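Local coordinates for protein beta-Lactamase/D-Alanine Carboxypeptidase (Pseudomonas syringae pv. tomato, PDB 5EVI) that probably hydrolyses the ring amide of beta-lactam antibiotics to give substituted beta-amino acids, in the manner of class C beta-lactamases, at residues Gln56-Glu65 with Val195-Ala204; Thr115-Val125 with Tyr146-Pro157. All coordinates share one frame; numbering follows the deposited sequence.

The two contacts lie on opposite sides of the chain's centre. Their centres are 34 Å apart and their nearest atoms about 12 Å apart, so they do not touch. Along the chain the order is 56-65, 115-125, 146-157, 195-204, which places both segments of interaction 2 between those of interaction 1. Segment 56-65 follows strand 43-48, one edge of the large antiparallel sheet, and segment 146-157 includes strand 151-152, the other edge. Helix 70-83 comes soon after 56-65 and brings Lys71 to Tyr154 and Asn156 of interaction 2. Interaction 1 joins two loops away from Lys71, Tyr154 and Asn156, and interaction 2 reaches into the probable active site.

Interaction 1: residues Gln56-Glu65 with Val195-Ala204; sequences QPVSSDTLFE and VPDDKQTLYA
Leu63 and Tyr203 form a single beta bridge between two otherwise irregular loops, with their CA atoms 4.7 Å apart. The loops belong to the alpha/beta fold of a class C beta-lactamase. Segment 56-65 leads from strand 43-48 toward helix 70-83. The loop 195-204 leads to strand 206-207. Two backbone bonds make the bridge. Leu63 N donates to Leu202 O at 2.8 Å. Ala204 N donates to Leu63 O at 3.0 Å. Segment 56-65 enters the bridge from a type I turn, Ser59 to Thr62. Ser59 also heads an ST turn, in which its OG accepts from Asp61 N. The carboxylate of Asp61 is held outside the contact by a salt bridge to Arg233.

Leu63 carries the apolar part. Its CG rests on Leu202 CB at 3.8 Å. Its CD1 branch meets Val195 CG1 tip to tip, and the same methyl lies 3.4 Å from Lys199 O. The Leu202 side chain lies on the same side of the bridge, and its CD1 packs against Asp61 O. Thr62 CG2 touches Ala204 CB.

Glu65 and Tyr203 supply the polar end. Tyr203 starts out away from 56-65, but with CG anti to the backbone N (chi1 -159°) its phenol comes back to Glu65. The carboxylate and ring planes are 67° apart, and Glu65 CG meets the ring at its edge. Val216 N also donates to Glu65 OE2, and Thr322 binds OE1, so both carboxylate oxygens are engaged. This would favour the charged form. Arg215 makes a cation-pi contact with the Tyr203 ring. Tyr203 OH donates to the anti lone pair of Glu65 OE2 at 2.6 Å.

Interaction 2: residues Thr115-Val125 with Tyr146-Pro157; sequences THTAGGFPIQV and YLPGTHRTYANP
Tyr154 lies alongside His116, and the two rings extend in the same direction. Tyr154 and Asn156 fit the tyrosine form of the (S/Y)xN motif of serine beta-lactamases. The two rings are oblique, with planes 39° apart and centroids 4.6 Å apart, and Tyr154 CD1 sits over one face of the imidazole near its rim. At the edge of the Tyr154 ring, Ile123 CD1 approaches CD2 to 4.0 Å. The phenol OH bonds to Ser68, Lys71 and Lys318, and a bound sulfate lies near the Tyr154 side chain, consistent with a place in the active site.

At the far end of the contact the Tyr146 ring is sandwiched. Its chi1 of 55° puts CG between the backbone N and the carbonyl carbon and turns the ring over Gly119. Gly119 CA makes a CH-pi contact 3.8 Å from the ring centroid. His151 CB sits over the centre of the opposite face. Tyr146 OH is 3.0 Å from Thr153 OG1 in a hydrogen bond, and Thr153 OG1 is also bonded to Thr298 OG1. A water that accepts from Gly119 N binds the Tyr146 hydroxyl too.

Backbone bonds tie the two segments together. Thr153 N donates to His116 O at 2.9 Å, Gly149 N to Thr117 O, and Tyr146 N to Gly119 O. Arg152 runs alongside His116, its guanidinium 74° from the ring plane, and forms a salt bridge with Glu276.

Phe121 CD1 meets Pro157 CB, the two side chains running antiparallel, while Trp142 stacks on the Phe121 ring. Phe121 CB also packs on Ala155 CB at 3.6 Å. Ala155 is the N-cap residue of helix 156-169. At its first turn Asn156 OD1 binds Lys71, and Asn156 N donates to Ile123 O at 2.7 Å.

Interaction 1: residues Gln56-Glu65 with Val195-Ala204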
loop_
_atom_site.group_PDB
_atom_site.type_symbol
_atom_site.label_atom_id
_atom_site.label_comp_id
_atom_site.label_asym_id
_atom_site.label_seq_id
_atom_site.Cartn_x
_atom_site.Cartn_y
_atom_site.Cartn_z
ATOM N N GLN D 56 -22.021 15.983 1.455
ATOM C CA GLN D 56 -21.312 16.091 2.735
ATOM C C GLN D 56 -19.838 16.422 2.436
ATOM O O GLN D 56 -19.235 15.786 1.579
ATOM C CB GLN D 56 -21.419 14.795 3.543
ATOM C CG GLN D 56 -20.923 14.948 4.974
ATOM C CD GLN D 56 -20.595 13.645 5.672
ATOM O OE1 GLN D 56 -19.732 12.879 5.221
ATOM N NE2 GLN D 56 -21.243 13.404 6.814
ATOM N N PRO D 57 -19.269 17.435 3.118
ATOM C CA PRO D 57 -17.885 17.842 2.813
ATOM C C PRO D 57 -16.830 16.801 3.187
ATOM O O PRO D 57 -16.981 16.061 4.166
ATOM C CB PRO D 57 -17.697 19.090 3.670
ATOM C CG PRO D 57 -18.574 18.830 4.851
ATOM C CD PRO D 57 -19.812 18.214 4.248
ATOM N N VAL D 58 -15.742 16.783 2.426
ATOM C CA VAL D 58 -14.630 15.913 2.738
ATOM C C VAL D 58 -13.993 16.449 4.035
ATOM O O VAL D 58 -13.752 17.660 4.174
ATOM C CB VAL D 58 -13.602 15.841 1.582
ATOM C CG1 VAL D 58 -12.365 15.068 1.994
ATOM C CG2 VAL D 58 -14.228 15.198 0.348
ATOM N N SER D 59 -13.765 15.542 4.978
ATOM C CA SER D 59 -12.989 15.827 6.196
ATOM C C SER D 59 -11.766 14.921 6.295
ATOM O O SER D 59 -11.625 13.919 5.572
ATOM C CB SER D 59 -13.861 15.599 7.438
ATOM O OG SER D 59 -14.033 14.208 7.680
ATOM N N SER D 60 -10.915 15.227 7.260
ATOM C CA SER D 60 -9.818 14.324 7.624
ATOM C C SER D 60 -10.288 12.984 8.241
ATOM O O SER D 60 -9.455 12.140 8.554
ATOM C CB SER D 60 -8.870 15.040 8.581
ATOM O OG SER D 60 -8.321 16.172 7.930
ATOM N N ASP D 61 -11.600 12.815 8.458
ATOM C CA ASP D 61 -12.185 11.552 8.948
ATOM C C ASP D 61 -13.019 10.796 7.920
ATOM O O ASP D 61 -13.459 9.682 8.178
ATOM C CB ASP D 61 -13.036 11.854 10.176
ATOM C CG ASP D 61 -12.263 12.630 11.224
ATOM O OD1 ASP D 61 -11.118 12.209 11.535
ATOM O OD2 ASP D 61 -12.775 13.670 11.704
ATOM N N THR D 62 -13.259 11.413 6.769
ATOM C CA THR D 62 -13.841 10.730 5.615
ATOM C C THR D 62 -13.039 9.474 5.273
ATOM O O THR D 62 -11.821 9.554 5.145
ATOM C CB THR D 62 -13.791 11.653 4.407
ATOM O OG1 THR D 62 -14.445 12.884 4.729
ATOM C CG2 THR D 62 -14.445 11.010 3.176
ATOM N N LEU D 63 -13.731 8.352 5.078
ATOM C CA LEU D 63 -13.081 7.078 4.710
ATOM C C LEU D 63 -12.982 6.951 3.192
ATOM O O LEU D 63 -13.996 7.074 2.490
ATOM C CB LEU D 63 -13.851 5.866 5.268
ATOM C CG LEU D 63 -14.606 5.983 6.600
ATOM C CD1 LEU D 63 -15.243 4.651 6.954
ATOM C CD2 LEU D 63 -13.713 6.462 7.731
ATOM N N PHE D 64 -11.760 6.703 2.705
ATOM C CA PHE D 64 -11.479 6.389 1.304
ATOM C C PHE D 64 -10.952 4.960 1.181
ATOM O O PHE D 64 -10.188 4.490 2.040
ATOM C CB PHE D 64 -10.411 7.337 0.756
ATOM C CG PHE D 64 -10.823 8.788 0.742
ATOM C CD1 PHE D 64 -11.229 9.401 -0.441
ATOM C CD2 PHE D 64 -10.775 9.550 1.905
ATOM C CE1 PHE D 64 -11.592 10.730 -0.474
ATOM C CE2 PHE D 64 -11.144 10.888 1.887
ATOM C CZ PHE D 64 -11.555 11.487 0.698
ATOM N N GLU D 65 -11.374 4.270 0.110
ATOM C CA GLU D 65 -10.773 2.996 -0.303
ATOM C C GLU D 65 -9.308 3.253 -0.678
ATOM O O GLU D 65 -9.019 4.122 -1.506
ATOM C CB GLU D 65 -11.526 2.403 -1.504
ATOM C CG GLU D 65 -12.920 1.856 -1.186
ATOM C CD GLU D 65 -13.758 1.541 -2.437
ATOM O OE1 GLU D 65 -13.220 1.582 -3.560
ATOM O OE2 GLU D 65 -14.983 1.283 -2.309
ATOM N N VAL D 195 -16.162 -2.015 6.812
ATOM C CA VAL D 195 -16.658 -0.807 7.475
ATOM C C VAL D 195 -17.912 -1.147 8.291
ATOM O O VAL D 195 -18.862 -1.717 7.746
ATOM C CB VAL D 195 -16.988 0.319 6.467
ATOM C CG1 VAL D 195 -17.529 1.556 7.188
ATOM C CG2 VAL D 195 -15.758 0.669 5.640
ATOM N N PRO D 196 -17.924 -0.802 9.596
ATOM C CA PRO D 196 -19.138 -1.033 10.391
ATOM C C PRO D 196 -20.313 -0.151 9.973
ATOM O O PRO D 196 -20.143 0.793 9.200
ATOM C CB PRO D 196 -18.703 -0.685 11.822
ATOM C CG PRO D 196 -17.219 -0.684 11.812
ATOM C CD PRO D 196 -16.815 -0.298 10.428
ATOM N N ASP D 197 -21.490 -0.454 10.508
ATOM C CA ASP D 197 -22.717 0.274 10.162
ATOM C C ASP D 197 -22.741 1.703 10.723
ATOM O O ASP D 197 -23.287 2.606 10.083
ATOM C CB ASP D 197 -23.952 -0.507 10.628
ATOM C CG ASP D 197 -24.057 -1.879 9.976
ATOM O OD1 ASP D 197 -23.906 -1.964 8.738
ATOM O OD2 ASP D 197 -24.280 -2.872 10.702
ATOM N N ASP D 198 -22.149 1.905 11.901
ATOM C CA ASP D 198 -22.061 3.244 12.509
ATOM C C ASP D 198 -20.992 4.154 11.871
ATOM O O ASP D 198 -21.042 5.370 12.057
ATOM C CB ASP D 198 -21.883 3.153 14.040
ATOM C CG ASP D 198 -20.482 2.718 14.464
ATOM O OD1 ASP D 198 -19.886 1.846 13.804
ATOM O OD2 ASP D 198 -19.987 3.243 15.482
ATOM N N LYS D 199 -20.034 3.569 11.141
ATOM C CA LYS D 199 -19.019 4.330 10.382
ATOM C C LYS D 199 -19.298 4.377 8.871
ATOM O O LYS D 199 -18.472 4.884 8.104
ATOM C CB LYS D 199 -17.618 3.745 10.622
ATOM C CG LYS D 199 -17.212 3.627 12.081
ATOM C CD LYS D 199 -16.970 4.991 12.712
ATOM C CE LYS D 199 -16.698 4.880 14.205
ATOM N NZ LYS D 199 -16.905 6.183 14.896
ATOM N N GLN D 200 -20.456 3.865 8.450
ATOM C CA GLN D 200 -20.872 3.899 7.046
ATOM C C GLN D 200 -21.116 5.341 6.575
ATOM O O GLN D 200 -20.822 5.679 5.427
ATOM C CB GLN D 200 -22.131 3.037 6.843
ATOM C CG GLN D 200 -22.379 2.586 5.410
ATOM C CD GLN D 200 -21.277 1.695 4.861
ATOM O OE1 GLN D 200 -20.591 0.990 5.606
ATOM N NE2 GLN D 200 -21.098 1.729 3.545
ATOM N N THR D 201 -21.646 6.169 7.479
ATOM C CA THR D 201 -21.801 7.627 7.287
ATOM C C THR D 201 -20.577 8.371 6.713
ATOM O O THR D 201 -20.742 9.285 5.907
ATOM C CB THR D 201 -22.276 8.328 8.599
ATOM O OG1 THR D 201 -22.446 9.735 8.376
ATOM C CG2 THR D 201 -21.296 8.119 9.766
ATOM N N LEU D 202 -19.370 7.972 7.120
ATOM C CA LEU D 202 -18.122 8.631 6.689
ATOM C C LEU D 202 -17.492 8.049 5.411
ATOM O O LEU D 202 -16.497 8.593 4.921
ATOM C CB LEU D 202 -17.088 8.591 7.822
ATOM C CG LEU D 202 -17.430 9.389 9.083
ATOM C CD1 LEU D 202 -16.506 9.004 10.227
ATOM C CD2 LEU D 202 -17.371 10.888 8.812
ATOM N N TYR D 203 -18.059 6.961 4.886
ATOM C CA TYR D 203 -17.566 6.313 3.666
ATOM C C TYR D 203 -17.889 7.179 2.432
ATOM O O TYR D 203 -19.055 7.455 2.128
ATOM C CB TYR D 203 -18.193 4.909 3.535
ATOM C CG TYR D 203 -17.491 3.893 2.645
ATOM C CD1 TYR D 203 -17.882 2.555 2.679
ATOM C CD2 TYR D 203 -16.445 4.241 1.776
ATOM C CE1 TYR D 203 -17.270 1.597 1.876
ATOM C CE2 TYR D 203 -15.832 3.287 0.969
ATOM C CZ TYR D 203 -16.242 1.969 1.030
ATOM O OH TYR D 203 -15.654 1.018 0.229
ATOM N N ALA D 204 -16.847 7.619 1.733
ATOM C CA ALA D 204 -17.006 8.421 0.521
ATOM C C ALA D 204 -17.555 7.577 -0.634
ATOM O O ALA D 204 -17.399 6.359 -0.650
ATOM C CB ALA D 204 -15.674 9.036 0.120
#

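Interaction 2: residues Thr115-Val125 with Tyr146-Pro157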
loop_
_atom_site.group_PDB
_atom_site.type_symbol
_atom_site.label_atom_id
_atom_site.label_comp_id
_atom_site.label_asym_id
_atom_site.label_seq_id
_atom_site.Cartn_x
_atom_site.Cartn_y
_atom_site.Cartn_z
ATOM N N THR D 115 7.433 -8.970 -2.650
ATOM C CA THR D 115 8.246 -8.225 -3.600
ATOM C C THR D 115 7.861 -8.430 -5.083
ATOM O O THR D 115 8.484 -7.857 -5.973
ATOM C CB THR D 115 9.716 -8.598 -3.400
ATOM O OG1 THR D 115 9.870 -9.987 -3.690
ATOM C CG2 THR D 115 10.143 -8.325 -1.983
ATOM N N HIS D 116 6.844 -9.251 -5.346
ATOM C CA HIS D 116 6.357 -9.540 -6.733
ATOM C C HIS D 116 7.341 -10.319 -7.652
ATOM O O HIS D 116 7.220 -10.224 -8.877
ATOM C CB HIS D 116 5.895 -8.253 -7.453
ATOM C CG HIS D 116 5.105 -7.313 -6.590
ATOM N ND1 HIS D 116 5.622 -6.130 -6.113
ATOM C CD2 HIS D 116 3.835 -7.382 -6.128
ATOM C CE1 HIS D 116 4.707 -5.523 -5.372
ATOM N NE2 HIS D 116 3.622 -6.268 -5.349
ATOM N N THR D 117 8.279 -11.083 -7.072
ATOM C CA THR D 117 9.337 -11.754 -7.838
ATOM C C THR D 117 9.306 -13.294 -7.725
ATOM O O THR D 117 10.317 -13.943 -7.990
ATOM C CB THR D 117 10.732 -11.246 -7.394
ATOM O OG1 THR D 117 10.918 -11.552 -6.017
ATOM C CG2 THR D 117 10.877 -9.725 -7.611
ATOM N N ALA D 118 8.147 -13.861 -7.370
ATOM C CA ALA D 118 7.976 -15.316 -7.204
ATOM C C ALA D 118 8.301 -16.079 -8.478
ATOM O O ALA D 118 9.122 -17.004 -8.478
ATOM C CB ALA D 118 6.546 -15.642 -6.776
ATOM N N GLY D 119 7.647 -15.686 -9.560
ATOM C CA GLY D 119 7.825 -16.376 -10.849
ATOM C C GLY D 119 6.931 -15.933 -12.007
ATOM O O GLY D 119 7.130 -16.393 -13.148
ATOM N N GLY D 120 5.951 -15.064 -11.733
ATOM C CA GLY D 120 5.023 -14.578 -12.748
ATOM C C GLY D 120 3.613 -14.969 -12.350
ATOM O O GLY D 120 3.266 -16.159 -12.299
ATOM N N PHE D 121 2.817 -13.961 -12.017
ATOM C CA PHE D 121 1.386 -14.119 -11.854
ATOM C C PHE D 121 0.676 -13.104 -12.757
ATOM O O PHE D 121 1.274 -12.093 -13.130
ATOM C CB PHE D 121 0.981 -13.877 -10.396
ATOM C CG PHE D 121 1.349 -14.996 -9.458
ATOM C CD1 PHE D 121 0.447 -16.022 -9.190
ATOM C CD2 PHE D 121 2.589 -15.015 -8.822
ATOM C CE1 PHE D 121 0.775 -17.052 -8.314
ATOM C CE2 PHE D 121 2.927 -16.040 -7.942
ATOM C CZ PHE D 121 2.014 -17.060 -7.685
ATOM N N PRO D 122 -0.603 -13.368 -13.104
ATOM C CA PRO D 122 -1.467 -12.335 -13.672
ATOM C C PRO D 122 -1.779 -11.284 -12.622
ATOM O O PRO D 122 -1.802 -11.614 -11.449
ATOM C CB PRO D 122 -2.735 -13.109 -14.036
ATOM C CG PRO D 122 -2.768 -14.218 -13.052
ATOM C CD PRO D 122 -1.329 -14.639 -12.932
ATOM N N ILE D 123 -2.036 -10.040 -13.025
ATOM C CA ILE D 123 -2.269 -8.979 -12.029
ATOM C C ILE D 123 -3.460 -9.283 -11.116
ATOM O O ILE D 123 -3.377 -9.058 -9.906
ATOM C CB ILE D 123 -2.386 -7.560 -12.644
ATOM C CG1 ILE D 123 -2.392 -6.500 -11.530
ATOM C CG2 ILE D 123 -3.620 -7.416 -13.533
ATOM C CD1 ILE D 123 -1.995 -5.123 -12.004
ATOM N N GLN D 124 -4.541 -9.811 -11.689
ATOM C CA GLN D 124 -5.725 -10.195 -10.922
ATOM C C GLN D 124 -5.757 -11.690 -10.659
ATOM O O GLN D 124 -5.116 -12.473 -11.364
ATOM C CB GLN D 124 -7.010 -9.806 -11.671
ATOM C CG GLN D 124 -7.251 -8.312 -11.792
ATOM C CD GLN D 124 -7.368 -7.612 -10.448
ATOM O OE1 GLN D 124 -6.667 -6.631 -10.187
ATOM N NE2 GLN D 124 -8.257 -8.113 -9.584
ATOM N N VAL D 125 -6.528 -12.065 -9.638
ATOM C CA VAL D 125 -6.872 -13.459 -9.377
ATOM C C VAL D 125 -7.819 -13.901 -10.502
ATOM O O VAL D 125 -8.866 -13.291 -10.660
ATOM C CB VAL D 125 -7.583 -13.617 -8.009
ATOM C CG1 VAL D 125 -8.126 -15.036 -7.822
ATOM C CG2 VAL D 125 -6.633 -13.239 -6.871
ATOM N N TYR D 146 9.612 -17.464 -14.860
ATOM C CA TYR D 146 11.000 -17.123 -14.610
ATOM C C TYR D 146 11.438 -17.591 -13.222
ATOM O O TYR D 146 10.613 -17.927 -12.370
ATOM C CB TYR D 146 11.228 -15.618 -14.794
ATOM C CG TYR D 146 10.320 -14.721 -13.976
ATOM C CD1 TYR D 146 10.630 -14.392 -12.656
ATOM C CD2 TYR D 146 9.161 -14.181 -14.532
ATOM C CE1 TYR D 146 9.816 -13.544 -11.910
ATOM C CE2 TYR D 146 8.337 -13.347 -13.788
ATOM C CZ TYR D 146 8.662 -13.034 -12.489
ATOM O OH TYR D 146 7.830 -12.209 -11.789
ATOM N N LEU D 147 12.754 -17.663 -13.033
ATOM C CA LEU D 147 13.346 -18.075 -11.767
ATOM C C LEU D 147 13.103 -16.971 -10.741
ATOM O O LEU D 147 13.060 -15.805 -11.141
ATOM C CB LEU D 147 14.859 -18.310 -11.930
ATOM C CG LEU D 147 15.279 -19.462 -12.843
ATOM C CD1 LEU D 147 16.784 -19.414 -13.105
ATOM C CD2 LEU D 147 14.873 -20.793 -12.213
ATOM N N PRO D 148 12.934 -17.325 -9.437
ATOM C CA PRO D 148 12.650 -16.320 -8.400
ATOM C C PRO D 148 13.698 -15.216 -8.337
ATOM O O PRO D 148 14.915 -15.487 -8.477
ATOM C CB PRO D 148 12.670 -17.130 -7.107
ATOM C CG PRO D 148 12.300 -18.509 -7.521
ATOM C CD PRO D 148 12.931 -18.688 -8.866
ATOM N N GLY D 149 13.223 -13.981 -8.183
ATOM C CA GLY D 149 14.101 -12.821 -8.081
ATOM C C GLY D 149 14.701 -12.301 -9.375
ATOM O O GLY D 149 15.352 -11.253 -9.367
ATOM N N THR D 150 14.462 -12.993 -10.491
ATOM C CA THR D 150 15.055 -12.612 -11.770
ATOM C C THR D 150 14.201 -11.598 -12.501
ATOM O O THR D 150 14.707 -10.823 -13.303
ATOM C CB THR D 150 15.289 -13.839 -12.661
ATOM O OG1 THR D 150 14.044 -14.470 -12.953
ATOM C CG2 THR D 150 16.184 -14.846 -11.948
ATOM N N HIS D 151 12.895 -11.607 -12.237
ATOM C CA HIS D 151 11.989 -10.617 -12.814
ATOM C C HIS D 151 10.970 -10.169 -11.770
ATOM O O HIS D 151 10.876 -10.767 -10.687
ATOM C CB HIS D 151 11.291 -11.170 -14.060
ATOM C CG HIS D 151 12.222 -11.531 -15.184
ATOM N ND1 HIS D 151 12.988 -12.680 -15.182
ATOM C CD2 HIS D 151 12.491 -10.902 -16.352
ATOM C CE1 HIS D 151 13.689 -12.741 -16.299
ATOM N NE2 HIS D 151 13.406 -11.676 -17.029
ATOM N N ARG D 152 10.243 -9.105 -12.097
ATOM C CA ARG D 152 9.253 -8.505 -11.202
ATOM C C ARG D 152 7.939 -8.272 -11.956
ATOM O O ARG D 152 7.909 -7.529 -12.943
ATOM C CB ARG D 152 9.801 -7.200 -10.631
ATOM C CG ARG D 152 9.001 -6.608 -9.450
ATOM C CD ARG D 152 7.899 -5.692 -9.943
ATOM N NE ARG D 152 7.434 -4.739 -8.933
ATOM C CZ ARG D 152 6.517 -3.794 -9.160
ATOM N NH1 ARG D 152 5.964 -3.644 -10.364
ATOM N NH2 ARG D 152 6.159 -2.980 -8.168
ATOM N N THR D 153 6.873 -8.892 -11.447
ATOM C CA THR D 153 5.546 -8.843 -12.036
ATOM C C THR D 153 4.556 -8.533 -10.913
ATOM O O THR D 153 4.208 -9.386 -10.110
ATOM C CB THR D 153 5.243 -10.175 -12.746
ATOM O OG1 THR D 153 6.312 -10.432 -13.650
ATOM C CG2 THR D 153 3.946 -10.140 -13.527
ATOM N N TYR D 154 4.150 -7.277 -10.850
ATOM C CA TYR D 154 3.195 -6.812 -9.828
ATOM C C TYR D 154 1.916 -7.651 -9.929
ATOM O O TYR D 154 1.359 -7.766 -11.015
ATOM C CB TYR D 154 2.878 -5.351 -10.077
ATOM C CG TYR D 154 2.067 -4.681 -9.006
ATOM C CD1 TYR D 154 2.697 -4.117 -7.901
ATOM C CD2 TYR D 154 0.673 -4.563 -9.108
ATOM C CE1 TYR D 154 1.980 -3.470 -6.916
ATOM C CE2 TYR D 154 -0.061 -3.909 -8.124
ATOM C CZ TYR D 154 0.600 -3.368 -7.025
ATOM O OH TYR D 154 -0.107 -2.716 -6.033
ATOM N N ALA D 155 1.471 -8.264 -8.836
ATOM C CA ALA D 155 0.250 -9.088 -8.881
ATOM C C ALA D 155 -0.536 -9.181 -7.559
ATOM O O ALA D 155 0.053 -9.209 -6.480
ATOM C CB ALA D 155 0.595 -10.489 -9.398
ATOM N N ASN D 156 -1.865 -9.271 -7.647
ATOM C CA ASN D 156 -2.701 -9.553 -6.451
ATOM C C ASN D 156 -2.667 -10.983 -5.851
ATOM O O ASN D 156 -2.578 -11.119 -4.637
ATOM C CB ASN D 156 -4.148 -9.096 -6.689
ATOM C CG ASN D 156 -4.247 -7.598 -6.862
ATOM O OD1 ASN D 156 -3.341 -6.869 -6.469
ATOM N ND2 ASN D 156 -5.365 -7.122 -7.424
ATOM N N PRO D 157 -2.715 -12.044 -6.686
ATOM C CA PRO D 157 -2.656 -13.406 -6.120
ATOM C C PRO D 157 -1.484 -13.651 -5.170
ATOM O O PRO D 157 -1.650 -14.292 -4.134
ATOM C CB PRO D 157 -2.511 -14.302 -7.359
ATOM C CG PRO D 157 -3.062 -13.484 -8.480
ATOM C CD PRO D 157 -2.689 -12.069 -8.149
HETATM O O HOH W 1 5.961 -13.118 -9.821
HETATM O O HOH W 2 9.873 -19.317 -9.799
#